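Local coordinates for N-hydroxyarylamine O-acetyltransferase (Bacillus cereus, PDB 4DMO), which probably transfers acetyl groups to arylamines and N-hydroxyarylamines, as an active arylamine N-acetyltransferase with an unusual Cys-His-Glu catalytic triad, at residues Q7-K19 and N29-E41. Residues are numbered along the deposited sequence; the frame is centred on the assembly and turned at random.
Sequences QKQFFARLHIEEK and NIMYAMAQTVPFE
Leu-14, at the C-terminal end of helix 5-14, enters as a knob the hole formed by Ile-30, Ala-33, Met-34 and Thr-37 on helix 27-37. Its CD2 branch lies against Ile-30, 3.5 Å from CG2, while CG rests over the backbone at Met-34 and CD1 packs against Thr-37 OG1 at 3.7 Å. The small Ala-33 lets the backbones close to 5.5 Å between its CA and that of Leu-14. Ile-30 CG2 also meets the edge of the Phe-10 ring, 3.8 Å from CE2; Leu-14 CD1 covers one ring face near the rim, and Met-34 SD makes an oblique Met-aromatic contact 5.4 Å from the ring centroid. Past the Schellman motif that ends the first helix at His-15, Ile-16 turns back onto the second: its CG2 touches Ala-33 CB at 3.7 Å and its CD1 meets Ile-30 CG1.

Arg-13 supplies the polar link. Its chain leaves with CG anti to the backbone N (chi1 -176°) and bends at chi2, bringing NH2 to the carbonyl O of Thr-37 at 3.0 Å; the bond is bent, at 133°, with the donor well above the carbonyl plane. Val-38 CG2 sits over the centre of one guanidinium face, and NE and NH1 bind the carbonyls of Ile-62 and Arg-67, so three backbone oxygens fix the buried group. Thr-37 OG1 donates a hydrogen bond back to Ala-33 O (2.9 Å), with CG2 beside His-15 CD2. Helices 7-14 and 29-37 cross at 65°, a steeply crossed pair with a single knob, Leu-14, at the crossing, in the N-terminal helical part of the arylamine N-acetyltransferase fold.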
ATOM      1  N   GLN A   7      10.019   8.354 -12.834  1.00 28.17           N
ATOM      2  CA  GLN A   7       8.994   7.827 -13.740  1.00 31.98           C
ATOM      3  C   GLN A   7       9.490   6.624 -14.555  1.00 33.52           C
ATOM      4  O   GLN A   7       8.786   5.614 -14.718  1.00 31.05           O
ATOM      5  CB  GLN A   7       8.538   8.927 -14.697  1.00 38.89           C
ATOM      6  CG  GLN A   7       7.689  10.011 -14.050  1.00 35.70           C
ATOM      7  CD  GLN A   7       7.128  11.003 -15.069  1.00 46.86           C
ATOM      8  OE1 GLN A   7       7.761  12.017 -15.372  1.00 41.61           O
ATOM      9  NE2 GLN A   7       5.937  10.709 -15.602  1.00 30.28           N
ATOM     10  N   LYS A   8      10.703   6.731 -15.082  1.00 32.04           N
ATOM     11  CA  LYS A   8      11.227   5.666 -15.925  1.00 39.89           C
ATOM     12  C   LYS A   8      11.425   4.371 -15.117  1.00 27.33           C
ATOM     13  O   LYS A   8      11.019   3.294 -15.550  1.00 26.37           O
ATOM     14  CB  LYS A   8      12.549   6.103 -16.564  1.00 39.99           C
ATOM     15  CG  LYS A   8      13.078   5.136 -17.594  1.00 46.50           C
ATOM     16  CD  LYS A   8      14.462   5.538 -18.117  1.00 53.27           C
ATOM     17  CE  LYS A   8      15.069   4.478 -19.060  1.00 51.63           C
ATOM     18  NZ  LYS A   8      16.501   4.774 -19.395  1.00 67.19           N
ATOM     19  N   GLN A   9      12.036   4.493 -13.942  1.00 23.37           N
ATOM     20  CA  GLN A   9      12.254   3.349 -13.062  1.00 21.45           C
ATOM     21  C   GLN A   9      10.938   2.756 -12.594  1.00 25.00           C
ATOM     22  O   GLN A   9      10.832   1.548 -12.377  1.00 23.14           O
ATOM     23  CB  GLN A   9      13.093   3.761 -11.875  1.00 28.98           C
ATOM     24  CG  GLN A   9      14.390   4.432 -12.265  1.00 38.05           C
ATOM     25  CD  GLN A   9      15.581   3.598 -11.911  1.00 49.16           C
ATOM     26  OE1 GLN A   9      15.557   2.362 -12.034  1.00 51.20           O
ATOM     27  NE2 GLN A   9      16.643   4.262 -11.456  1.00 49.23           N
ATOM     28  N   PHE A  10       9.935   3.616 -12.441  1.00 24.86           N
ATOM     29  CA  PHE A  10       8.613   3.197 -12.025  1.00 24.54           C
ATOM     30  C   PHE A  10       7.931   2.358 -13.102  1.00 23.26           C
ATOM     31  O   PHE A  10       7.446   1.279 -12.815  1.00 21.10           O
ATOM     32  CB  PHE A  10       7.777   4.425 -11.653  1.00 25.15           C
ATOM     33  CG  PHE A  10       6.502   4.101 -10.926  1.00 23.15           C
ATOM     34  CD1 PHE A  10       6.449   4.098  -9.541  1.00 25.37           C
ATOM     35  CD2 PHE A  10       5.348   3.820 -11.627  1.00 27.05           C
ATOM     36  CE1 PHE A  10       5.270   3.804  -8.875  1.00 23.21           C
ATOM     37  CE2 PHE A  10       4.170   3.521 -10.963  1.00 25.87           C
ATOM     38  CZ  PHE A  10       4.143   3.499  -9.581  1.00 21.27           C
ATOM     39  N   PHE A  11       7.879   2.840 -14.339  1.00 30.23           N
ATOM     40  CA  PHE A  11       7.295   2.032 -15.408  1.00 27.28           C
ATOM     41  C   PHE A  11       8.057   0.690 -15.496  1.00 27.24           C
ATOM     42  O   PHE A  11       7.460  -0.384 -15.637  1.00 24.75           O
ATOM     43  CB  PHE A  11       7.368   2.752 -16.761  1.00 30.44           C
ATOM     44  CG  PHE A  11       6.477   3.976 -16.872  1.00 37.00           C
ATOM     45  CD1 PHE A  11       7.028   5.230 -17.065  1.00 34.94           C
ATOM     46  CD2 PHE A  11       5.100   3.870 -16.800  1.00 32.29           C
ATOM     47  CE1 PHE A  11       6.217   6.360 -17.186  1.00 36.97           C
ATOM     48  CE2 PHE A  11       4.303   4.990 -16.917  1.00 36.65           C
ATOM     49  CZ  PHE A  11       4.870   6.237 -17.102  1.00 31.23           C
ATOM     50  N   ALA A  12       9.379   0.760 -15.394  1.00 22.14           N
ATOM     51  CA  ALA A  12      10.209  -0.437 -15.463  1.00 28.71           C
ATOM     52  C   ALA A  12       9.836  -1.434 -14.354  1.00 24.24           C
ATOM     53  O   ALA A  12       9.655  -2.634 -14.603  1.00 28.01           O
ATOM     54  CB  ALA A  12      11.713  -0.044 -15.363  1.00 21.88           C
ATOM     55  N   ARG A  13       9.732  -0.928 -13.130  1.00 20.59           N
ATOM     56  CA  ARG A  13       9.350  -1.751 -11.988  1.00 23.10           C
ATOM     57  C   ARG A  13       7.999  -2.436 -12.240  1.00 20.46           C
ATOM     58  O   ARG A  13       7.834  -3.636 -11.974  1.00 21.92           O
ATOM     59  CB  ARG A  13       9.325  -0.900 -10.712  1.00 22.52           C
ATOM     60  CG  ARG A  13       9.040  -1.692  -9.453  1.00 22.94           C
ATOM     61  CD  ARG A  13      10.198  -2.642  -9.107  1.00 23.78           C
ATOM     62  NE  ARG A  13      10.050  -3.127  -7.750  1.00 15.81           N
ATOM     63  CZ  ARG A  13       9.465  -4.259  -7.382  1.00 14.24           C
ATOM     64  NH1 ARG A  13       9.379  -4.556  -6.084  1.00 19.82           N
ATOM     65  NH2 ARG A  13       8.956  -5.087  -8.273  1.00 17.65           N
ATOM     66  N   LEU A  14       7.043  -1.692 -12.784  1.00 20.02           N
ATOM     67  CA  LEU A  14       5.698  -2.239 -12.991  1.00 19.41           C
ATOM     68  C   LEU A  14       5.565  -3.088 -14.234  1.00 27.34           C
ATOM     69  O   LEU A  14       4.527  -3.733 -14.439  1.00 24.87           O
ATOM     70  CB  LEU A  14       4.653  -1.114 -13.041  1.00 22.93           C
ATOM     71  CG  LEU A  14       3.991  -0.737 -11.707  1.00 21.12           C
ATOM     72  CD1 LEU A  14       5.037  -0.485 -10.632  1.00 22.24           C
ATOM     73  CD2 LEU A  14       3.100   0.487 -11.877  1.00 15.56           C
ATOM     74  N   HIS A  15       6.607  -3.100 -15.064  1.00 30.14           N
ATOM     75  CA  HIS A  15       6.560  -3.823 -16.348  1.00 30.04           C
ATOM     76  C   HIS A  15       5.430  -3.365 -17.254  1.00 25.56           C
ATOM     77  O   HIS A  15       4.748  -4.184 -17.886  1.00 36.72           O
ATOM     78  CB  HIS A  15       6.420  -5.327 -16.130  1.00 28.08           C
ATOM     79  CG  HIS A  15       7.492  -5.907 -15.267  1.00 34.17           C
ATOM     80  ND1 HIS A  15       8.827  -5.603 -15.433  1.00 38.12           N
ATOM     81  CD2 HIS A  15       7.432  -6.767 -14.223  1.00 29.80           C
ATOM     82  CE1 HIS A  15       9.540  -6.256 -14.533  1.00 28.83           C
ATOM     83  NE2 HIS A  15       8.717  -6.977 -13.795  1.00 28.81           N
ATOM     84  N   ILE A  16       5.234  -2.055 -17.316  1.00 23.58           N
ATOM     85  CA  ILE A  16       4.251  -1.462 -18.224  1.00 34.36           C
ATOM     86  C   ILE A  16       4.925  -0.442 -19.158  1.00 28.39           C
ATOM     87  O   ILE A  16       6.044   0.023 -18.907  1.00 25.07           O
ATOM     88  CB  ILE A  16       3.134  -0.736 -17.461  1.00 24.05           C
ATOM     89  CG1 ILE A  16       3.719   0.456 -16.707  1.00 26.76           C
ATOM     90  CG2 ILE A  16       2.428  -1.712 -16.546  1.00 31.79           C
ATOM     91  CD1 ILE A  16       2.716   1.194 -15.857  1.00 40.04           C
ATOM     92  N   GLU A  17       4.238  -0.088 -20.232  1.00 25.88           N
ATOM     93  CA  GLU A  17       4.806   0.830 -21.218  1.00 43.13           C
ATOM     94  C   GLU A  17       5.202   2.195 -20.621  1.00 38.00           C
ATOM     95  O   GLU A  17       4.473   2.777 -19.827  1.00 39.80           O
ATOM     96  CB  GLU A  17       3.805   1.034 -22.361  1.00 49.21           C
ATOM     97  CG  GLU A  17       4.352   1.885 -23.505  1.00 59.43           C
ATOM     98  CD  GLU A  17       3.289   2.280 -24.521  1.00 71.13           C
ATOM     99  OE1 GLU A  17       2.535   1.377 -24.953  1.00 71.06           O
ATOM    100  OE2 GLU A  17       3.216   3.483 -24.886  1.00 69.63           O
ATOM    101  N   GLU A  18       6.360   2.706 -20.996  1.00 33.29           N
ATOM    102  CA  GLU A  18       6.669   4.091 -20.708  1.00 39.47           C
ATOM    103  C   GLU A  18       5.574   4.970 -21.332  1.00 43.01           C
ATOM    104  O   GLU A  18       4.961   4.593 -22.324  1.00 52.82           O
ATOM    105  CB  GLU A  18       8.045   4.464 -21.268  1.00 41.06           C
ATOM    106  CG  GLU A  18       9.219   3.793 -20.548  1.00 42.80           C
ATOM    107  CD  GLU A  18      10.589   4.320 -20.999  1.00 56.36           C
ATOM    108  OE1 GLU A  18      10.629   5.161 -21.919  1.00 68.02           O
ATOM    109  OE2 GLU A  18      11.627   3.932 -20.410  1.00 55.26           O
ATOM    110  N   LYS A  19       5.267   6.098 -20.700  1.00 46.89           N
ATOM    111  CA  LYS A  19       4.301   7.055 -21.240  1.00 48.06           C
ATOM    112  C   LYS A  19       4.716   8.469 -20.881  1.00 55.55           C
ATOM    113  O   LYS A  19       4.919   8.765 -19.704  1.00 48.88           O
ATOM    114  CB  LYS A  19       2.900   6.801 -20.683  1.00 47.18           C
ATOM    115  CG  LYS A  19       2.273   5.501 -21.115  1.00 55.45           C
ATOM    116  CD  LYS A  19       0.794   5.470 -20.748  1.00 48.94           C
ATOM    117  CE  LYS A  19       0.038   4.452 -21.586  1.00 50.06           C
ATOM    118  NZ  LYS A  19      -1.432   4.710 -21.591  1.00 48.58           N
ATOM    119  N   ASN A  29      -4.932   1.031 -14.116  1.00 31.92           N
ATOM    120  CA  ASN A  29      -4.140  -0.075 -14.604  1.00 30.68           C
ATOM    121  C   ASN A  29      -2.737   0.007 -14.059  1.00 22.50           C
ATOM    122  O   ASN A  29      -2.086  -0.992 -13.890  1.00 25.60           O
ATOM    123  CB  ASN A  29      -4.126  -0.160 -16.133  1.00 51.18           C
ATOM    124  CG  ASN A  29      -3.568  -1.500 -16.627  1.00 61.36           C
ATOM    125  OD1 ASN A  29      -4.186  -2.559 -16.439  1.00 55.66           O
ATOM    126  ND2 ASN A  29      -2.380  -1.460 -17.235  1.00 37.80           N
ATOM    127  N   ILE A  30      -2.275   1.208 -13.759  1.00 23.27           N
ATOM    128  CA  ILE A  30      -0.995   1.344 -13.116  1.00 18.97           C
ATOM    129  C   ILE A  30      -1.070   0.760 -11.700  1.00 22.70           C
ATOM    130  O   ILE A  30      -0.141   0.087 -11.264  1.00 17.66           O
ATOM    131  CB  ILE A  30      -0.585   2.809 -13.044  1.00 21.14           C
ATOM    132  CG1 ILE A  30      -0.325   3.325 -14.452  1.00 23.42           C
ATOM    133  CG2 ILE A  30       0.669   2.991 -12.207  1.00 21.83           C
ATOM    134  CD1 ILE A  30      -0.091   4.801 -14.500  1.00 26.68           C
ATOM    135  N   MET A  31      -2.194   0.993 -11.007  1.00 22.54           N
ATOM    136  CA  MET A  31      -2.379   0.505  -9.650  1.00 16.70           C
ATOM    137  C   MET A  31      -2.413  -0.988  -9.634  1.00 18.23           C
ATOM    138  O   MET A  31      -1.862  -1.624  -8.728  1.00 20.41           O
ATOM    139  CB  MET A  31      -3.672   1.069  -9.037  1.00 18.19           C
ATOM    140  CG  MET A  31      -3.560   2.543  -8.718  1.00 15.98           C
ATOM    141  SD  MET A  31      -5.112   3.352  -8.320  1.00 20.87           S
ATOM    142  CE  MET A  31      -5.372   2.756  -6.643  1.00 19.29           C
ATOM    143  N   TYR A  32      -3.075  -1.553 -10.630  1.00 19.80           N
ATOM    144  CA  TYR A  32      -3.164  -2.988 -10.760  1.00 16.97           C
ATOM    145  C   TYR A  32      -1.765  -3.565 -10.968  1.00 22.00           C
ATOM    146  O   TYR A  32      -1.354  -4.507 -10.272  1.00 18.75           O
ATOM    147  CB  TYR A  32      -4.090  -3.345 -11.933  1.00 25.60           C
ATOM    148  CG  TYR A  32      -4.177  -4.821 -12.151  1.00 21.87           C
ATOM    149  CD1 TYR A  32      -5.148  -5.590 -11.521  1.00 18.10           C
ATOM    150  CD2 TYR A  32      -3.277  -5.456 -12.984  1.00 17.53           C
ATOM    151  CE1 TYR A  32      -5.206  -6.953 -11.716  1.00 20.01           C
ATOM    152  CE2 TYR A  32      -3.338  -6.805 -13.184  1.00 22.64           C
ATOM    153  CZ  TYR A  32      -4.286  -7.552 -12.539  1.00 18.22           C
ATOM    154  OH  TYR A  32      -4.285  -8.902 -12.753  1.00 32.25           O
ATOM    155  N   ALA A  33      -1.019  -2.958 -11.893  1.00 19.03           N
ATOM    156  CA  ALA A  33       0.351  -3.366 -12.148  1.00 19.89           C
ATOM    157  C   ALA A  33       1.206  -3.229 -10.880  1.00 15.86           C
ATOM    158  O   ALA A  33       2.010  -4.106 -10.583  1.00 17.93           O
ATOM    159  CB  ALA A  33       0.958  -2.547 -13.305  1.00 17.89           C
ATOM    160  N   MET A  34       1.046  -2.137 -10.138  1.00 12.37           N
ATOM    161  CA  MET A  34       1.801  -1.982  -8.901  1.00 14.61           C
ATOM    162  C   MET A  34       1.478  -3.111  -7.940  1.00 15.33           C
ATOM    163  O   MET A  34       2.381  -3.612  -7.294  1.00 15.42           O
ATOM    164  CB  MET A  34       1.556  -0.646  -8.229  1.00 10.58           C
ATOM    165  CG  MET A  34       2.451  -0.461  -7.026  1.00 17.49           C
ATOM    166  SD  MET A  34       2.485   1.218  -6.462  1.00 14.73           S
ATOM    167  CE  MET A  34       3.454   1.106  -4.979  1.00 16.53           C
ATOM    168  N   ALA A  35       0.217  -3.545  -7.866  1.00 14.24           N
ATOM    169  CA  ALA A  35      -0.134  -4.602  -6.924  1.00 12.11           C
ATOM    170  C   ALA A  35       0.463  -5.903  -7.344  1.00 13.94           C
ATOM    171  O   ALA A  35       0.745  -6.732  -6.495  1.00 13.11           O
ATOM    172  CB  ALA A  35      -1.616  -4.766  -6.810  1.00 12.65           C
ATOM    173  N   GLN A  36       0.608  -6.110  -8.659  1.00 16.42           N
ATOM    174  CA  GLN A  36       1.149  -7.375  -9.163  1.00 18.30           C
ATOM    175  C   GLN A  36       2.667  -7.477  -8.951  1.00 19.43           C
ATOM    176  O   GLN A  36       3.222  -8.578  -8.865  1.00 15.50           O
ATOM    177  CB  GLN A  36       0.764  -7.582 -10.646  1.00 20.06           C
ATOM    178  CG  GLN A  36      -0.755  -7.783 -10.885  1.00 17.07           C
ATOM    179  CD  GLN A  36      -1.348  -8.984 -10.101  1.00 20.51           C
ATOM    180  OE1 GLN A  36      -0.826 -10.087 -10.129  1.00 22.51           O
ATOM    181  NE2 GLN A  36      -2.464  -8.753  -9.439  1.00 21.55           N
ATOM    182  N   THR A  37       3.331  -6.331  -8.810  1.00 17.42           N
ATOM    183  CA  THR A  37       4.790  -6.313  -8.813  1.00 13.48           C
ATOM    184  C   THR A  37       5.449  -5.891  -7.498  1.00 15.42           C
ATOM    185  O   THR A  37       6.500  -6.397  -7.172  1.00 12.89           O
ATOM    186  CB  THR A  37       5.371  -5.421  -9.997  1.00 19.97           C
ATOM    187  OG1 THR A  37       4.862  -4.073  -9.929  1.00 16.08           O
ATOM    188  CG2 THR A  37       5.084  -6.041 -11.388  1.00 16.13           C
ATOM    189  N   VAL A  38       4.846  -4.960  -6.771  1.00 13.36           N
ATOM    190  CA  VAL A  38       5.412  -4.464  -5.538  1.00 11.34           C
ATOM    191  C   VAL A  38       4.666  -5.018  -4.361  1.00 14.85           C
ATOM    192  O   VAL A  38       3.494  -4.728  -4.160  1.00 15.94           O
ATOM    193  CB  VAL A  38       5.348  -2.946  -5.448  1.00 11.91           C
ATOM    194  CG1 VAL A  38       6.158  -2.470  -4.276  1.00 12.60           C
ATOM    195  CG2 VAL A  38       5.850  -2.321  -6.739  1.00 13.80           C
ATOM    196  N   PRO A  39       5.340  -5.852  -3.578  1.00 13.22           N
ATOM    197  CA  PRO A  39       4.669  -6.447  -2.434  1.00 16.37           C
ATOM    198  C   PRO A  39       4.618  -5.543  -1.204  1.00 17.83           C
ATOM    199  O   PRO A  39       5.418  -4.611  -1.022  1.00 14.59           O
ATOM    200  CB  PRO A  39       5.512  -7.680  -2.154  1.00 15.60           C
ATOM    201  CG  PRO A  39       6.839  -7.333  -2.627  1.00 17.18           C
ATOM    202  CD  PRO A  39       6.682  -6.395  -3.773  1.00 10.72           C
ATOM    203  N   PHE A  40       3.643  -5.851  -0.351  1.00 16.16           N
ATOM    204  CA  PHE A  40       3.540  -5.284   0.975  1.00 15.14           C
ATOM    205  C   PHE A  40       4.472  -6.086   1.846  1.00 14.68           C
ATOM    206  O   PHE A  40       4.298  -7.302   1.984  1.00 18.59           O
ATOM    207  CB  PHE A  40       2.079  -5.410   1.455  1.00 19.81           C
ATOM    208  CG  PHE A  40       1.773  -4.706   2.770  1.00 12.94           C
ATOM    209  CD1 PHE A  40       1.578  -3.337   2.813  1.00 11.54           C
ATOM    210  CD2 PHE A  40       1.648  -5.422   3.936  1.00 11.67           C
ATOM    211  CE1 PHE A  40       1.285  -2.691   4.023  1.00 12.78           C
ATOM    212  CE2 PHE A  40       1.333  -4.793   5.139  1.00 15.97           C
ATOM    213  CZ  PHE A  40       1.159  -3.435   5.191  1.00 12.15           C
ATOM    214  N   GLU A  41       5.500  -5.437   2.391  1.00 14.07           N
ATOM    215  CA  GLU A  41       6.488  -6.141   3.225  1.00 10.42           C
ATOM    216  C   GLU A  41       7.135  -5.249   4.286  1.00 11.36           C
ATOM    217  O   GLU A  41       7.287  -4.037   4.115  1.00 10.73           O
ATOM    218  CB  GLU A  41       7.576  -6.776   2.365  1.00 13.85           C
ATOM    219  CG  GLU A  41       8.297  -5.784   1.466  1.00 15.42           C
ATOM    220  CD  GLU A  41       9.793  -5.725   1.700  1.00 17.32           C
ATOM    221  OE1 GLU A  41      10.240  -5.681   2.872  1.00 12.04           O
ATOM    222  OE2 GLU A  41      10.506  -5.672   0.698  1.00 15.89           O
TER